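Local coordinates for putative oxidoreductase (Mycobacterium avium, PDB 3QHA) that probably catalyses NAD(P)-dependent oxidation of a hydroxyacid or related alcohol substrate, as a Rossmann-fold member of the beta-hydroxyacid dehydrogenase family, at the interface of chains A and B. Sequence-based numbering; all coordinates share one arbitrary frame. Chains: chain A/B, Putative oxidoreductase.

Contact 1: the interface of chains A and B. Residues chain A 106, 181-182, 185, 189; chain B 254, 258.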
# COMPACT_ATOMS: atom_id res chain seq x y z
N THR A 106 0.16 -21.58 5.12
CA THR A 106 -0.77 -21.60 3.99
C THR A 106 -1.48 -22.95 3.84
O THR A 106 -0.84 -24.00 3.74
CB THR A 106 -0.05 -21.23 2.68
OG1 THR A 106 0.45 -19.89 2.77
CG2 THR A 106 -1.00 -21.33 1.48
N LYS A 181 -7.70 -14.20 4.69
CA LYS A 181 -6.31 -14.12 4.27
C LYS A 181 -6.17 -14.13 2.74
O LYS A 181 -5.32 -13.43 2.19
CB LYS A 181 -5.49 -15.27 4.86
CG LYS A 181 -3.97 -15.15 4.64
CD LYS A 181 -3.32 -16.51 4.39
CE LYS A 181 -3.23 -16.84 2.90
NZ LYS A 181 -2.25 -17.94 2.64
N LEU A 182 -7.00 -14.92 2.06
CA LEU A 182 -6.92 -15.02 0.60
C LEU A 182 -7.37 -13.74 -0.09
O LEU A 182 -6.81 -13.34 -1.11
CB LEU A 182 -7.73 -16.22 0.08
CG LEU A 182 -7.17 -17.59 0.44
CD1 LEU A 182 -8.10 -18.70 -0.05
CD2 LEU A 182 -5.76 -17.79 -0.09
N ASN A 185 -4.41 -11.17 0.76
CA ASN A 185 -3.20 -11.42 0.00
C ASN A 185 -3.37 -11.32 -1.51
O ASN A 185 -2.39 -11.09 -2.23
CB ASN A 185 -2.59 -12.76 0.40
CG ASN A 185 -2.01 -12.74 1.81
OD1 ASN A 185 -2.18 -11.77 2.55
ND2 ASN A 185 -1.32 -13.81 2.17
N PHE A 189 -0.60 -9.21 -3.63
CA PHE A 189 0.17 -9.68 -4.79
C PHE A 189 -0.29 -9.06 -6.11
O PHE A 189 0.53 -8.89 -7.01
CB PHE A 189 0.20 -11.21 -4.83
CG PHE A 189 0.99 -11.82 -3.69
CD1 PHE A 189 0.34 -12.51 -2.67
CD2 PHE A 189 2.37 -11.67 -3.63
CE1 PHE A 189 1.07 -13.06 -1.62
CE2 PHE A 189 3.10 -12.21 -2.58
CZ PHE A 189 2.45 -12.91 -1.57
N LEU B 254 5.01 -17.68 -2.91
CA LEU B 254 3.89 -17.26 -2.06
C LEU B 254 2.76 -16.64 -2.88
O LEU B 254 1.59 -16.96 -2.68
CB LEU B 254 4.35 -16.24 -1.02
CG LEU B 254 5.28 -16.68 0.10
CD1 LEU B 254 5.59 -15.49 1.00
CD2 LEU B 254 4.69 -17.83 0.92
N ASP B 258 -1.02 -18.07 -3.29
CA ASP B 258 -2.16 -17.31 -2.75
C ASP B 258 -3.12 -16.85 -3.85
O ASP B 258 -4.34 -16.93 -3.68
CB ASP B 258 -1.71 -16.11 -1.91
CG ASP B 258 -1.28 -16.51 -0.50
OD1 ASP B 258 -1.50 -17.67 -0.10
OD2 ASP B 258 -0.73 -15.64 0.22
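B:Asp258 presents its carboxylate to A:Lys181 and A:Asn185, one turn apart on the same helix, and each oxygen is taken by a different side chain. The lysine crosses the aspartate at about a right angle, and its amine nitrogen NZ forms a salt bridge to OD1 at 2.8 Å, meeting the oxygen on its syn side but 32° out of the carboxylate plane. The lysine CG lies anti to its backbone N (chi1 -172°), and bends at chi2 and chi3 then turn the chain toward the acid. OD2 receives the amide ND2 of A:Asn185 at 2.7 Å. The donor sits above the carboxylate plane, while the oxygen lies nearly in the plane of the amide; the two planes are well turned from each other. This bond is fairly straight, 165° at the hydrogen, and together the two bonds probably fix the rotation of the carboxylate.

A:Phe189 turns its CE1 rim toward OD2, 3.6 Å away, the ring steeply inclined to the carboxylate, and its CZ rests 3.9 Å from CB of B:Leu254. A:Thr106 and A:Leu182 add looser contacts at the margin.

A:Lys181 and A:Asn185 belong to the GxxxKxxxN motif of the family, in which the lysine is the catalytic residue. Here they project from one side of the long helix 176-204, which packs across the partner's helix 245-268, whose successive turns supply B:Leu254 and B:Asp258.

Contact 2: the interface of chains A and B. Residues chain A 132, 144, 146, 167, 169, 184; chain B 215, 218-219.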
# COMPACT_ATOMS: atom_id res chain seq x y z
N SER A 132 -0.40 -11.79 9.00
CA SER A 132 0.11 -10.75 8.11
C SER A 132 0.56 -9.60 9.02
O SER A 132 -0.02 -9.43 10.09
CB SER A 132 -1.02 -10.31 7.16
OG SER A 132 -0.70 -9.12 6.45
N ALA A 144 -1.07 -8.96 12.38
CA ALA A 144 -2.51 -9.12 12.24
C ALA A 144 -2.76 -10.61 12.05
O ALA A 144 -2.00 -11.27 11.34
CB ALA A 144 -3.03 -8.34 11.04
N MET A 146 -6.10 -13.43 11.28
CA MET A 146 -7.49 -13.58 10.88
C MET A 146 -7.89 -15.00 11.23
O MET A 146 -7.35 -15.95 10.66
CB MET A 146 -7.61 -13.32 9.38
CG MET A 146 -7.22 -11.90 8.98
SD MET A 146 -6.51 -11.79 7.33
CE MET A 146 -4.84 -12.38 7.64
N VAL A 167 -3.51 -6.95 16.00
CA VAL A 167 -4.87 -7.02 15.46
C VAL A 167 -5.33 -8.47 15.38
O VAL A 167 -4.73 -9.28 14.67
CB VAL A 167 -4.97 -6.38 14.06
CG1 VAL A 167 -6.35 -6.63 13.46
CG2 VAL A 167 -4.70 -4.89 14.15
N ILE A 169 -8.67 -10.65 14.51
CA ILE A 169 -10.01 -10.68 13.93
C ILE A 169 -10.61 -12.07 14.05
O ILE A 169 -9.96 -13.07 13.74
CB ILE A 169 -9.97 -10.31 12.42
CG1 ILE A 169 -9.45 -8.88 12.21
CG2 ILE A 169 -11.34 -10.46 11.78
CD1 ILE A 169 -10.10 -7.83 13.08
N ARG A 184 -7.15 -10.75 1.45
CA ARG A 184 -6.12 -9.78 1.81
C ARG A 184 -4.89 -9.94 0.91
O ARG A 184 -4.39 -8.96 0.36
CB ARG A 184 -5.73 -9.91 3.28
CG ARG A 184 -4.89 -8.75 3.81
CD ARG A 184 -3.40 -8.92 3.52
NE ARG A 184 -2.67 -7.68 3.78
CZ ARG A 184 -2.61 -6.63 2.96
NH1 ARG A 184 -3.25 -6.63 1.79
NH2 ARG A 184 -1.91 -5.57 3.32
N VAL B 215 -7.24 -4.89 8.71
CA VAL B 215 -6.07 -5.75 8.52
C VAL B 215 -5.16 -5.20 7.43
O VAL B 215 -3.94 -5.14 7.61
CB VAL B 215 -6.48 -7.20 8.17
CG1 VAL B 215 -5.25 -8.04 7.82
CG2 VAL B 215 -7.23 -7.83 9.34
N HIS B 218 -3.38 -1.97 8.67
CA HIS B 218 -2.42 -2.27 9.72
C HIS B 218 -1.16 -2.93 9.16
O HIS B 218 -0.05 -2.52 9.50
CB HIS B 218 -3.02 -3.19 10.79
CG HIS B 218 -2.04 -3.61 11.83
ND1 HIS B 218 -1.63 -2.78 12.85
CD2 HIS B 218 -1.35 -4.77 11.99
CE1 HIS B 218 -0.74 -3.41 13.60
NE2 HIS B 218 -0.56 -4.62 13.10
N THR B 219 -1.35 -3.93 8.32
CA THR B 219 -0.24 -4.71 7.80
C THR B 219 0.60 -3.92 6.79
O THR B 219 1.81 -4.09 6.71
CB THR B 219 -0.72 -6.05 7.20
OG1 THR B 219 -1.76 -5.81 6.24
CG2 THR B 219 -1.26 -6.94 8.31
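B:Val215 leans into a patch of strand residues from chain A, with its two methyl branches going different ways. CG2 meets CG1 of A:Ile169 at 3.8 Å, while CG1 reaches CB of A:Ala144 at 3.9 Å and the sulfur SD of A:Met146 at 4.0 Å. The valine's chi1 of 173° splays both methyls toward the strands, and it buries more surface here than any neighbour.

The methyl CB of A:Ala144 also touches CG2 of B:Thr219 at 3.5 Å. The threonine hydroxyl points elsewhere. With chi1 at 53°, OG1 donates back to the carbonyl O of B:Val215 one turn earlier, at 2.7 Å, and accepts from the guanidinium NH2 of A:Arg184 at 2.9 Å. That second bond is bent, 141° at the hydrogen, with OG1 tilted from the guanidinium plane; a further approach from NE is weak.

On the far flank A:Val167 lays its CG2 over one face of the B:His218 imidazole, 3.9 Å from the ring centroid and offset toward the rim.

The patch thus seats helix 209-223 of one subunit against strands 143-148 and 167-172 and helix 176-204 of the other, and probably helps hold the dinucleotide-binding part of one chain in register with the helical part of its partner.

Contact 3: the interface of chains A and B. Residues chain A 183, 186-187; chain B 197-198, 201, 273, 276.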
# COMPACT_ATOMS: atom_id res chain seq x y z
N ALA A 183 -8.39 -13.09 0.47
CA ALA A 183 -8.81 -11.78 -0.01
C ALA A 183 -7.70 -10.76 0.23
O ALA A 183 -7.33 -10.00 -0.67
CB ALA A 183 -10.10 -11.34 0.66
N MET A 186 -4.59 -11.50 -2.01
CA MET A 186 -4.86 -11.25 -3.42
C MET A 186 -4.61 -9.78 -3.74
O MET A 186 -4.05 -9.45 -4.79
CB MET A 186 -6.31 -11.62 -3.78
CG MET A 186 -6.69 -11.35 -5.23
SD MET A 186 -8.38 -11.86 -5.61
CE MET A 186 -9.30 -10.62 -4.71
N LEU A 187 -5.02 -8.90 -2.82
CA LEU A 187 -4.69 -7.48 -2.93
C LEU A 187 -3.18 -7.26 -2.90
O LEU A 187 -2.65 -6.57 -3.78
CB LEU A 187 -5.38 -6.68 -1.81
CG LEU A 187 -5.00 -5.19 -1.73
CD1 LEU A 187 -5.22 -4.50 -3.07
CD2 LEU A 187 -5.77 -4.49 -0.62
N GLU B 197 -11.87 -5.18 -5.89
CA GLU B 197 -12.02 -6.58 -6.30
C GLU B 197 -11.88 -7.51 -5.09
O GLU B 197 -12.64 -8.48 -4.96
CB GLU B 197 -11.00 -6.92 -7.39
CG GLU B 197 -11.07 -8.35 -7.89
CD GLU B 197 -10.22 -8.59 -9.12
OE1 GLU B 197 -10.57 -8.08 -10.21
OE2 GLU B 197 -9.20 -9.30 -9.01
N ALA B 198 -10.92 -7.22 -4.22
CA ALA B 198 -10.74 -7.98 -2.97
C ALA B 198 -11.96 -7.87 -2.07
O ALA B 198 -12.38 -8.86 -1.47
CB ALA B 198 -9.50 -7.50 -2.23
N LEU B 201 -14.73 -10.09 -3.39
CA LEU B 201 -14.47 -11.47 -3.01
C LEU B 201 -14.83 -11.74 -1.55
O LEU B 201 -15.52 -12.71 -1.24
CB LEU B 201 -12.99 -11.81 -3.23
CG LEU B 201 -12.59 -13.26 -2.99
CD1 LEU B 201 -13.36 -14.20 -3.91
CD2 LEU B 201 -11.09 -13.43 -3.17
N LEU B 273 -12.68 -12.35 -10.99
CA LEU B 273 -11.49 -11.70 -10.43
C LEU B 273 -10.46 -11.42 -11.52
O LEU B 273 -9.35 -11.97 -11.50
CB LEU B 273 -10.88 -12.59 -9.34
CG LEU B 273 -11.78 -12.95 -8.16
CD1 LEU B 273 -11.10 -13.99 -7.27
CD2 LEU B 273 -12.13 -11.70 -7.36
N ALA B 276 -6.88 -10.06 -10.60
CA ALA B 276 -6.14 -11.15 -9.97
C ALA B 276 -5.64 -12.19 -10.98
O ALA B 276 -4.52 -12.69 -10.85
CB ALA B 276 -6.99 -11.82 -8.90
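Helix 176-204 meets its own counterpart from the other chain here, A:Met186 on one copy pressing against B:Ala198 and B:Leu201 on the other. The methionine does most of the work. Its chain runs straight out from the helix, with chi1 and chi2 both at 178°, and turns only at chi3 (71°), which swings the terminal methyl CE onto the partner helix.

There CE lies 3.5 Å from CA of B:Ala198, a tight contact, for which the small alanine side chain probably leaves room, and 3.7 Å from the CD2 branch of B:Leu201. The sulfur, one atom back, packs on the neighbouring residues: SD is 3.6 Å from CB of B:Ala276 and 3.8 Å from CD1 of B:Leu273, whose side chain crosses the methionine at a slant. At the near end, CB of B:Ala198 packs 3.7 Å from the backbone O of A:Ala183.

A second-shell bond steadies these packing partners. The carboxylate OE2 of B:Glu197 accepts a hydrogen bond from the backbone N of B:Ala276 at 2.9 Å through its syn lone pair, tying the start of helix 274-286 to the long helix.

The methionine therefore plugs a hydrophobic socket in the all-helical part of chain B, formed by helix 176-204 and the loop and helix that follow helix 245-268.

Helix 176-204 of chain A runs through all three contacts, sending different faces toward different parts of chain B. The C-alpha centres of contacts 1 and 2 are about 12 Å apart, those of contacts 1 and 3 about 10 Å, and of contacts 2 and 3 about 16 Å. Contact 2 adds the strands of chain A, contact 1 joins the catalytic lysine to the partner, and contact 3 pairs helix 176-204 with its counterpart and the loop and helix near B:Leu273 and B:Ala276. Two-fold symmetry repeats each with the chains exchanged. Such intertwining suggests a genuine dimer in which each subunit may help shape the other's active site.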